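PDB 3B8X: pyridoxamine 5-phosphate-dependent dehydrase from Escherichia coli, which catalyses removal of the C3' hydroxyl from GDP-4-keto-6-deoxy-D-mannose by combined transamination and deoxygenation, a step towards the O-antigen sugar L-colitose. Local coordinates for residues M54-S57 with G58-N62; A87-W90 with S91-Y95; E280-L283 with D284-D288. The protein carries 1 engineered substitution. All coordinates share one frame; numbering follows the deposited sequence.

Contact 1: M54-S57 with G58-N62; sequences MVSS and GSTAN. With G4M ([(2R,3S,4R,5R)-5-(2-amino-6-oxo-1,6-dihydro-9H-purin-9-yl)-3,4-dihydroxytetrahydrofuran-2-yl]methyl (2R,3S,4S,5S,6R)-3,4-dihydroxy-5-[({3-hydroxy-2-methyl-5-[(phosphonooxy)methyl]pyridin-4-yl}methyl)amino]-6-methyltetrahydro-2H-pyran-2-yl dihydrogen diphosphate), chain O.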
# COMPACT_ATOMS: atom_id res chain seq x y z
N MET B 54 4.90 -5.15 10.80
CA MET B 54 4.78 -5.76 9.47
C MET B 54 3.79 -5.02 8.57
O MET B 54 2.74 -4.61 9.03
CB MET B 54 4.28 -7.17 9.57
CG MET B 54 4.43 -7.94 8.22
SD MET B 54 3.68 -9.59 8.36
CE MET B 54 4.32 -10.48 6.91
N VAL B 55 4.14 -4.86 7.31
CA VAL B 55 3.31 -4.11 6.38
C VAL B 55 3.24 -4.84 5.07
O VAL B 55 3.87 -5.88 4.87
CB VAL B 55 3.79 -2.64 6.15
CG1 VAL B 55 3.52 -1.80 7.41
CG2 VAL B 55 5.25 -2.60 5.81
N SER B 56 2.43 -4.33 4.18
CA SER B 56 2.22 -5.01 2.93
C SER B 56 3.44 -5.27 2.05
O SER B 56 3.40 -6.21 1.28
CB SER B 56 1.07 -4.32 2.17
OG SER B 56 1.47 -3.03 1.69
N SER B 57 4.50 -4.45 2.09
CA SER B 57 5.69 -4.69 1.24
C SER B 57 6.83 -3.83 1.79
O SER B 57 6.61 -3.00 2.69
CB SER B 57 5.46 -4.33 -0.24
OG SER B 57 5.14 -2.95 -0.35
N GLY B 58 8.04 -4.07 1.31
CA GLY B 58 9.17 -3.26 1.75
C GLY B 58 8.95 -1.82 1.24
O GLY B 58 9.45 -0.87 1.83
N SER B 59 8.21 -1.65 0.15
CA SER B 59 7.92 -0.29 -0.36
C SER B 59 6.99 0.46 0.60
O SER B 59 7.22 1.63 0.89
CB SER B 59 7.31 -0.31 -1.77
OG SER B 59 8.15 -0.96 -2.72
N THR B 60 5.93 -0.19 1.07
CA THR B 60 5.06 0.45 2.03
C THR B 60 5.78 0.54 3.37
O THR B 60 5.43 1.35 4.24
CB THR B 60 3.67 -0.26 2.09
OG1 THR B 60 3.81 -1.64 2.49
CG2 THR B 60 2.97 -0.16 0.77
N ALA B 61 6.82 -0.24 3.59
CA ALA B 61 7.53 -0.04 4.87
C ALA B 61 8.34 1.28 4.83
O ALA B 61 8.32 2.12 5.77
CB ALA B 61 8.45 -1.28 5.18
N ASN B 62 8.96 1.54 3.70
CA ASN B 62 9.68 2.79 3.52
C ASN B 62 8.69 3.94 3.54
O ASN B 62 9.01 5.01 4.06
CB ASN B 62 10.37 2.80 2.14
CG ASN B 62 11.68 2.08 2.12
OD1 ASN B 62 12.22 1.72 3.16
ND2 ASN B 62 12.23 1.88 0.91
OP3 G4M O . 9.72 -5.21 -3.33
PL G4M O . 9.37 -4.50 -1.96
OP1 G4M O . 8.16 -3.42 -2.11
OP2 G4M O . 8.95 -5.61 -0.89
OP4 G4M O . 10.72 -3.81 -1.36
C5B G4M O . 10.96 -2.64 -2.09
C5L G4M O . 12.40 -2.33 -1.96
C6L G4M O . 12.80 -1.29 -1.13
N1L G4M O . 14.07 -0.97 -1.04
C2L G4M O . 15.02 -1.59 -1.71
C2A G4M O . 16.45 -1.13 -1.61
C3L G4M O . 14.74 -2.68 -2.54
O3L G4M O . 15.75 -3.22 -3.25
C4L G4M O . 13.37 -3.09 -2.64
C4A G4M O . 12.98 -4.15 -3.46
N4A G4M O . 13.86 -4.73 -4.22
C4G G4M O . 13.47 -5.88 -4.97
C5G G4M O . 14.22 -5.97 -6.28
C6G G4M O . 15.72 -5.81 -6.05
O5G G4M O . 13.98 -7.32 -6.66
C3G G4M O . 11.98 -5.86 -5.31
O3G G4M O . 11.33 -6.80 -4.45
C2G G4M O . 11.77 -6.33 -6.78
O2G G4M O . 10.41 -6.68 -7.04
C1G G4M O . 12.64 -7.52 -7.09
O1G G4M O . 12.75 -7.56 -8.50
P2 G4M O . 12.75 -8.97 -9.24
O3P G4M O . 13.79 -9.97 -8.51
O4P G4M O . 13.36 -8.73 -10.73
OPP G4M O . 11.21 -9.43 -9.15
P G4M O . 10.87 -10.70 -10.07
O1P G4M O . 11.24 -10.66 -11.65
O2P G4M O . 9.29 -10.73 -9.90
O5' G4M O . 11.29 -12.02 -9.32
C5' G4M O . 12.61 -12.41 -9.67
C4' G4M O . 12.55 -13.87 -10.07
O4' G4M O . 11.68 -14.60 -9.16
C3' G4M O . 11.92 -14.01 -11.48
O3' G4M O . 12.53 -15.15 -12.08
C2' G4M O . 10.43 -14.26 -11.17
O2' G4M O . 9.87 -15.05 -12.22
C1' G4M O . 10.55 -15.10 -9.91
N9 G4M O . 9.33 -15.04 -9.10
C8 G4M O . 8.85 -13.94 -8.46
N7 G4M O . 7.76 -14.30 -7.80
C4 G4M O . 8.53 -16.12 -8.80
C5 G4M O . 7.50 -15.64 -7.96
C6 G4M O . 6.51 -16.56 -7.47
O6 G4M O . 5.60 -16.24 -6.73
N3 G4M O . 8.55 -17.41 -9.15
C2 G4M O . 7.62 -18.24 -8.71
N1 G4M O . 6.61 -17.84 -7.88
N2 G4M O . 7.66 -19.54 -9.10

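Contact 2: A87-W90 with S91-Y95; sequences AVSW and STTYY. With G4M ([(2R,3S,4R,5R)-5-(2-amino-6-oxo-1,6-dihydro-9H-purin-9-yl)-3,4-dihydroxytetrahydrofuran-2-yl]methyl (2R,3S,4S,5S,6R)-3,4-dihydroxy-5-[({3-hydroxy-2-methyl-5-[(phosphonooxy)methyl]pyridin-4-yl}methyl)amino]-6-methyltetrahydro-2H-pyran-2-yl dihydrogen diphosphate), chain O.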
# COMPACT_ATOMS: atom_id res chain seq x y z
N ALA B 87 23.04 7.34 -4.54
CA ALA B 87 22.62 7.47 -5.92
C ALA B 87 22.04 6.20 -6.49
O ALA B 87 21.48 6.22 -7.57
CB ALA B 87 23.81 7.92 -6.80
N VAL B 88 22.30 5.06 -5.84
CA VAL B 88 21.84 3.81 -6.41
C VAL B 88 21.10 3.09 -5.35
O VAL B 88 21.61 2.94 -4.23
CB VAL B 88 23.00 2.86 -6.80
CG1 VAL B 88 22.45 1.46 -7.32
CG2 VAL B 88 23.96 3.55 -7.80
N SER B 89 19.89 2.65 -5.68
CA SER B 89 19.14 1.85 -4.71
C SER B 89 17.87 1.40 -5.39
O SER B 89 17.90 1.06 -6.56
CB SER B 89 18.89 2.59 -3.39
OG SER B 89 17.82 3.50 -3.51
N TRP B 90 16.75 1.43 -4.68
CA TRP B 90 15.49 1.02 -5.28
C TRP B 90 14.58 2.24 -5.43
O TRP B 90 14.70 3.22 -4.70
CB TRP B 90 14.86 -0.13 -4.46
CG TRP B 90 13.63 -0.72 -5.11
CD1 TRP B 90 12.34 -0.53 -4.74
CD2 TRP B 90 13.60 -1.60 -6.26
NE1 TRP B 90 11.49 -1.25 -5.58
CE2 TRP B 90 12.24 -1.85 -6.56
CE3 TRP B 90 14.60 -2.15 -7.09
CZ2 TRP B 90 11.86 -2.67 -7.61
CZ3 TRP B 90 14.21 -2.94 -8.18
CH2 TRP B 90 12.84 -3.22 -8.41
N SER B 91 13.69 2.18 -6.39
CA SER B 91 12.83 3.31 -6.72
C SER B 91 12.06 3.81 -5.50
O SER B 91 11.98 5.01 -5.22
CB SER B 91 11.87 2.89 -7.84
OG SER B 91 10.98 1.87 -7.39
N THR B 92 11.46 2.86 -4.79
CA THR B 92 10.68 3.15 -3.60
C THR B 92 11.50 3.53 -2.36
O THR B 92 10.92 3.82 -1.33
CB THR B 92 9.57 2.11 -3.30
OG1 THR B 92 10.15 0.84 -3.00
CG2 THR B 92 8.59 1.99 -4.45
N THR B 93 12.82 3.56 -2.48
CA THR B 93 13.65 4.18 -1.45
C THR B 93 13.41 5.71 -1.64
O THR B 93 13.19 6.47 -0.68
CB THR B 93 15.13 3.96 -1.69
OG1 THR B 93 15.38 2.55 -1.71
CG2 THR B 93 15.90 4.55 -0.50
N TYR B 94 13.38 6.13 -2.90
CA TYR B 94 13.21 7.55 -3.26
C TYR B 94 11.81 8.23 -3.23
O TYR B 94 11.68 9.41 -2.85
CB TYR B 94 13.81 7.75 -4.65
CG TYR B 94 15.25 7.31 -4.72
CD1 TYR B 94 16.23 7.92 -3.95
CD2 TYR B 94 15.61 6.24 -5.53
CE1 TYR B 94 17.53 7.45 -3.99
CE2 TYR B 94 16.90 5.80 -5.62
CZ TYR B 94 17.87 6.42 -4.86
OH TYR B 94 19.17 5.95 -4.93
N TYR B 95 10.78 7.53 -3.69
CA TYR B 95 9.46 8.16 -3.84
C TYR B 95 8.86 8.78 -2.59
O TYR B 95 8.28 9.88 -2.66
CB TYR B 95 8.46 7.23 -4.55
CG TYR B 95 8.86 6.65 -5.93
CD1 TYR B 95 9.66 7.35 -6.85
CD2 TYR B 95 8.45 5.38 -6.29
CE1 TYR B 95 9.99 6.78 -8.10
CE2 TYR B 95 8.76 4.83 -7.51
CZ TYR B 95 9.54 5.52 -8.40
OH TYR B 95 9.77 4.94 -9.64
OP3 G4M O . 9.72 -5.21 -3.33
PL G4M O . 9.37 -4.50 -1.96
OP1 G4M O . 8.16 -3.42 -2.11
OP2 G4M O . 8.95 -5.61 -0.89
OP4 G4M O . 10.72 -3.81 -1.36
C5B G4M O . 10.96 -2.64 -2.09
C5L G4M O . 12.40 -2.33 -1.96
C6L G4M O . 12.80 -1.29 -1.13
N1L G4M O . 14.07 -0.97 -1.04
C2L G4M O . 15.02 -1.59 -1.71
C2A G4M O . 16.45 -1.13 -1.61
C3L G4M O . 14.74 -2.68 -2.54
O3L G4M O . 15.75 -3.22 -3.25
C4L G4M O . 13.37 -3.09 -2.64
C4A G4M O . 12.98 -4.15 -3.46
N4A G4M O . 13.86 -4.73 -4.22
C4G G4M O . 13.47 -5.88 -4.97
C5G G4M O . 14.22 -5.97 -6.28
C6G G4M O . 15.72 -5.81 -6.05
O5G G4M O . 13.98 -7.32 -6.66
C3G G4M O . 11.98 -5.86 -5.31
O3G G4M O . 11.33 -6.80 -4.45
C2G G4M O . 11.77 -6.33 -6.78
O2G G4M O . 10.41 -6.68 -7.04
C1G G4M O . 12.64 -7.52 -7.09
O1G G4M O . 12.75 -7.56 -8.50
P2 G4M O . 12.75 -8.97 -9.24
O3P G4M O . 13.79 -9.97 -8.51
O4P G4M O . 13.36 -8.73 -10.73
OPP G4M O . 11.21 -9.43 -9.15
P G4M O . 10.87 -10.70 -10.07
O1P G4M O . 11.24 -10.66 -11.65
O2P G4M O . 9.29 -10.73 -9.90
O5' G4M O . 11.29 -12.02 -9.32
C5' G4M O . 12.61 -12.41 -9.67
C4' G4M O . 12.55 -13.87 -10.07
O4' G4M O . 11.68 -14.60 -9.16
C3' G4M O . 11.92 -14.01 -11.48
O3' G4M O . 12.53 -15.15 -12.08
C2' G4M O . 10.43 -14.26 -11.17
O2' G4M O . 9.87 -15.05 -12.22
C1' G4M O . 10.55 -15.10 -9.91
N9 G4M O . 9.33 -15.04 -9.10
C8 G4M O . 8.85 -13.94 -8.46
N7 G4M O . 7.76 -14.30 -7.80
C4 G4M O . 8.53 -16.12 -8.80
C5 G4M O . 7.50 -15.64 -7.96
C6 G4M O . 6.51 -16.56 -7.47
O6 G4M O . 5.60 -16.24 -6.73
N3 G4M O . 8.55 -17.41 -9.15
C2 G4M O . 7.62 -18.24 -8.71
N1 G4M O . 6.61 -17.84 -7.88
N2 G4M O . 7.66 -19.54 -9.10

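Contact 3: E280-L283 with D284-D288; sequences EYFL and DKFKD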
# COMPACT_ATOMS: atom_id res chain seq x y z
N GLU B 280 31.47 -17.27 -0.74
CA GLU B 280 32.87 -17.59 -0.58
C GLU B 280 33.43 -18.23 -1.83
O GLU B 280 34.50 -17.86 -2.31
CB GLU B 280 33.03 -18.54 0.60
CG GLU B 280 34.36 -19.25 0.66
CD GLU B 280 34.33 -20.26 1.78
OE1 GLU B 280 33.76 -21.36 1.60
OE2 GLU B 280 34.80 -19.91 2.87
N TYR B 281 32.69 -19.18 -2.38
CA TYR B 281 33.11 -19.85 -3.60
C TYR B 281 33.14 -18.87 -4.79
O TYR B 281 34.09 -18.80 -5.58
CB TYR B 281 32.10 -20.98 -3.85
CG TYR B 281 32.55 -21.90 -4.94
CD1 TYR B 281 33.69 -22.68 -4.75
CD2 TYR B 281 31.91 -21.95 -6.18
CE1 TYR B 281 34.14 -23.53 -5.72
CE2 TYR B 281 32.37 -22.77 -7.17
CZ TYR B 281 33.49 -23.58 -6.93
OH TYR B 281 33.95 -24.45 -7.90
N PHE B 282 32.08 -18.08 -4.88
CA PHE B 282 31.99 -17.05 -5.93
C PHE B 282 33.25 -16.15 -5.93
O PHE B 282 33.89 -15.94 -6.97
CB PHE B 282 30.74 -16.19 -5.66
CG PHE B 282 30.63 -14.97 -6.55
CD1 PHE B 282 30.35 -15.12 -7.91
CD2 PHE B 282 30.85 -13.70 -6.04
CE1 PHE B 282 30.28 -13.99 -8.76
CE2 PHE B 282 30.80 -12.56 -6.86
CZ PHE B 282 30.53 -12.71 -8.23
N LEU B 283 33.58 -15.61 -4.75
CA LEU B 283 34.72 -14.72 -4.62
C LEU B 283 36.00 -15.46 -5.00
O LEU B 283 36.88 -14.92 -5.68
CB LEU B 283 34.83 -14.15 -3.20
CG LEU B 283 33.72 -13.13 -2.87
CD1 LEU B 283 33.76 -12.63 -1.41
CD2 LEU B 283 33.60 -11.95 -3.89
N ASP B 284 36.11 -16.70 -4.56
CA ASP B 284 37.31 -17.45 -4.85
C ASP B 284 37.37 -17.68 -6.36
O ASP B 284 38.41 -17.61 -7.00
CB ASP B 284 37.30 -18.78 -4.11
CG ASP B 284 38.23 -19.80 -4.73
OD1 ASP B 284 39.42 -19.47 -4.90
OD2 ASP B 284 37.77 -20.91 -5.05
N LYS B 285 36.21 -17.89 -6.96
CA LYS B 285 36.21 -18.10 -8.39
C LYS B 285 36.40 -16.88 -9.32
O LYS B 285 36.81 -17.03 -10.49
CB LYS B 285 34.93 -18.84 -8.78
CG LYS B 285 34.97 -20.26 -8.35
CD LYS B 285 34.89 -21.06 -9.62
CE LYS B 285 36.01 -22.04 -9.74
NZ LYS B 285 35.73 -22.83 -10.96
N PHE B 286 35.99 -15.71 -8.85
CA PHE B 286 36.07 -14.50 -9.66
C PHE B 286 37.07 -13.49 -9.11
O PHE B 286 37.12 -12.34 -9.58
CB PHE B 286 34.68 -13.86 -9.69
CG PHE B 286 33.72 -14.55 -10.62
CD1 PHE B 286 32.95 -15.61 -10.17
CD2 PHE B 286 33.61 -14.17 -11.95
CE1 PHE B 286 32.06 -16.24 -11.02
CE2 PHE B 286 32.75 -14.83 -12.82
CZ PHE B 286 31.98 -15.86 -12.34
N LYS B 287 37.85 -13.87 -8.10
CA LYS B 287 38.75 -12.90 -7.49
C LYS B 287 39.75 -12.17 -8.38
O LYS B 287 39.95 -10.95 -8.24
CB LYS B 287 39.24 -13.27 -6.09
CG LYS B 287 40.47 -14.15 -6.06
CD LYS B 287 40.13 -15.54 -5.53
CE LYS B 287 41.35 -16.47 -5.50
NZ LYS B 287 41.16 -17.83 -6.13
N ASP B 288 40.32 -12.88 -9.35
CA ASP B 288 41.25 -12.22 -10.25
C ASP B 288 40.65 -12.16 -11.64
O ASP B 288 41.32 -12.37 -12.64
CB ASP B 288 42.58 -12.95 -10.28
CG ASP B 288 43.41 -12.68 -9.05
OD1 ASP B 288 43.79 -11.50 -8.83
OD2 ASP B 288 43.64 -13.66 -8.30

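Contact 1: M54-S57 with G58-N62
Ser57 and Thr60 exchange two bonds at the start of helix 58-68. Ser57 N donates to Thr60 OG1 at 2.9 Å. Thr60 N donates back to Ser57 OG at 3.2 Å, and this bond is nearly straight (167°). In each residue the oxygen sits between the backbone N and the carbonyl carbon (chi1 about 60° in both), which turns Ser57 OG in to the first turn and Thr60 OG1 back to the chain before it. Thr60 OG1 has a further partner: Ser56 OG lies 2.8 Å from it, and either may be the donor. The first regular helix bond runs from Ala61 N to Ser57 O, at 2.9 Å.

The apolar part is small. Val55 CG2, at the end of strand 51-55, rests 3.5 Å from Ala61 CB.

The turn also holds the phosphate of the bound ligand. Gly58 N donates to OP2 at 2.8 Å. Ser59 gives OP1 two bonds, from its backbone N and from its OG, the latter short at 2.5 Å from OP1. Glycine leaves room for ester oxygen OP4. This is a capping box at a helix N-terminus that binds the cofactor phosphate, as in fold type I pyridoxal phosphate enzymes.

Contact 2: A87-W90 with S91-Y95
Trp90 and Thr92 lie side by side and point the same way, next to the bound ligand. Trp90 CG is anti to its own backbone N (chi1 -173°), and this lays the indole along the ligand. Thr92 OG1 meets the ring at its edge, in plane, 3.1 Å from Trp90 CD1. The polar partner of that hydroxyl is Ser59. One indole face carries Ser91 OG, 3.6 Å from Trp90 NE1 and offset toward the rim. Ser91 OG is itself bonded to His217 O of the second subunit. The opposite face is taken by the ligand: its linking nitrogen N4A lies over the centre, and its sugar carbon C5G is 3.6 Å from Trp90 CZ3. Trp90 CB lies 3.1 Å from the pyridine carbon C2L.

Thr93 holds its OG1 beside its backbone N (chi1 -59°), facing Asp161, to which it bonds. Trp90 N reaches the same Thr93 OG1 only weakly, at 3.5 Å. Thr93 N donates to Trp90 O at 2.9 Å, from well above the carbonyl plane. Tyr94 reaches back to the loop, with its OH 3.1 Å from Ser89 OG, and that phenol bonds to Pro86 O.

Trp90 is the N-cap residue of helix 91-99. It packs against the pyridine side of the cofactor adduct, as aromatic residues do in many fold type I pyridoxal phosphate enzymes.

Contact 3: E280-L283 with D284-D288
Tyr281 presents one ring face to Lys285, one turn further along helix 255-286, in an i to i+4 CH-pi contact. Lys285 CG stands 4.0 Å from the centroid of the Tyr281 ring, 17° off its normal. The two side chains run alongside each other; the lysine chain is bent at chi2 and chi3. Lys285 CE lies 3.7 Å from Tyr281 OH. That hydroxyl bonds to Asp383 of helix 379-388, and Phe379 meets the same tyrosine ring edge-to-face.

Phe282 and Phe286 form a second i to i+4 pair on the buried side. Their centroids are 4.9 Å apart and the planes are inclined by 35°, so the rings meet at a slant. Phe282 CE1 approaches Phe286 CD1 to 3.4 Å. At its edge, in plane, the Phe286 ring also has the carbonyl oxygen Phe282 O. Phe306 stacks on Phe282, which ties this helix to strand 305-310.

Backbone bonds keep these pairs in step. Lys285 N donates to Tyr281 O at 2.7 Å, and Phe286 N donates to Phe282 O at 2.8 Å.

Lys287 and Asp288 are exposed and poorly ordered. Lys287 reaches back to Asp284, so its bonds are tentative. As modelled, Lys287 NZ bonds to Asp284 O and forms a salt bridge with Asp284 OD1 at 2.7 Å, coming from the anti side and 29° out of the carboxylate plane.

The three contacts follow one another along the chain. Contacts 1 and 2 are neighbours, with centres 14 Å apart. Each lies where a strand of the large mixed sheet, 51-55 or 82-86, leads into a helix, 58-68 or 91-99. They touch through Ser59 with Thr92 and Asn62 with Thr92, both probable hydrogen bonds. Both line the ligand pocket and both meet the second subunit, so the site is built at the dimer interface. Contact 3 is remote, its centre 34 Å from contact 1 and 29 Å from contact 2. It lies in the C-terminal part of the long helix 255-286, which packs by the four-stranded antiparallel sheet, away from the pocket.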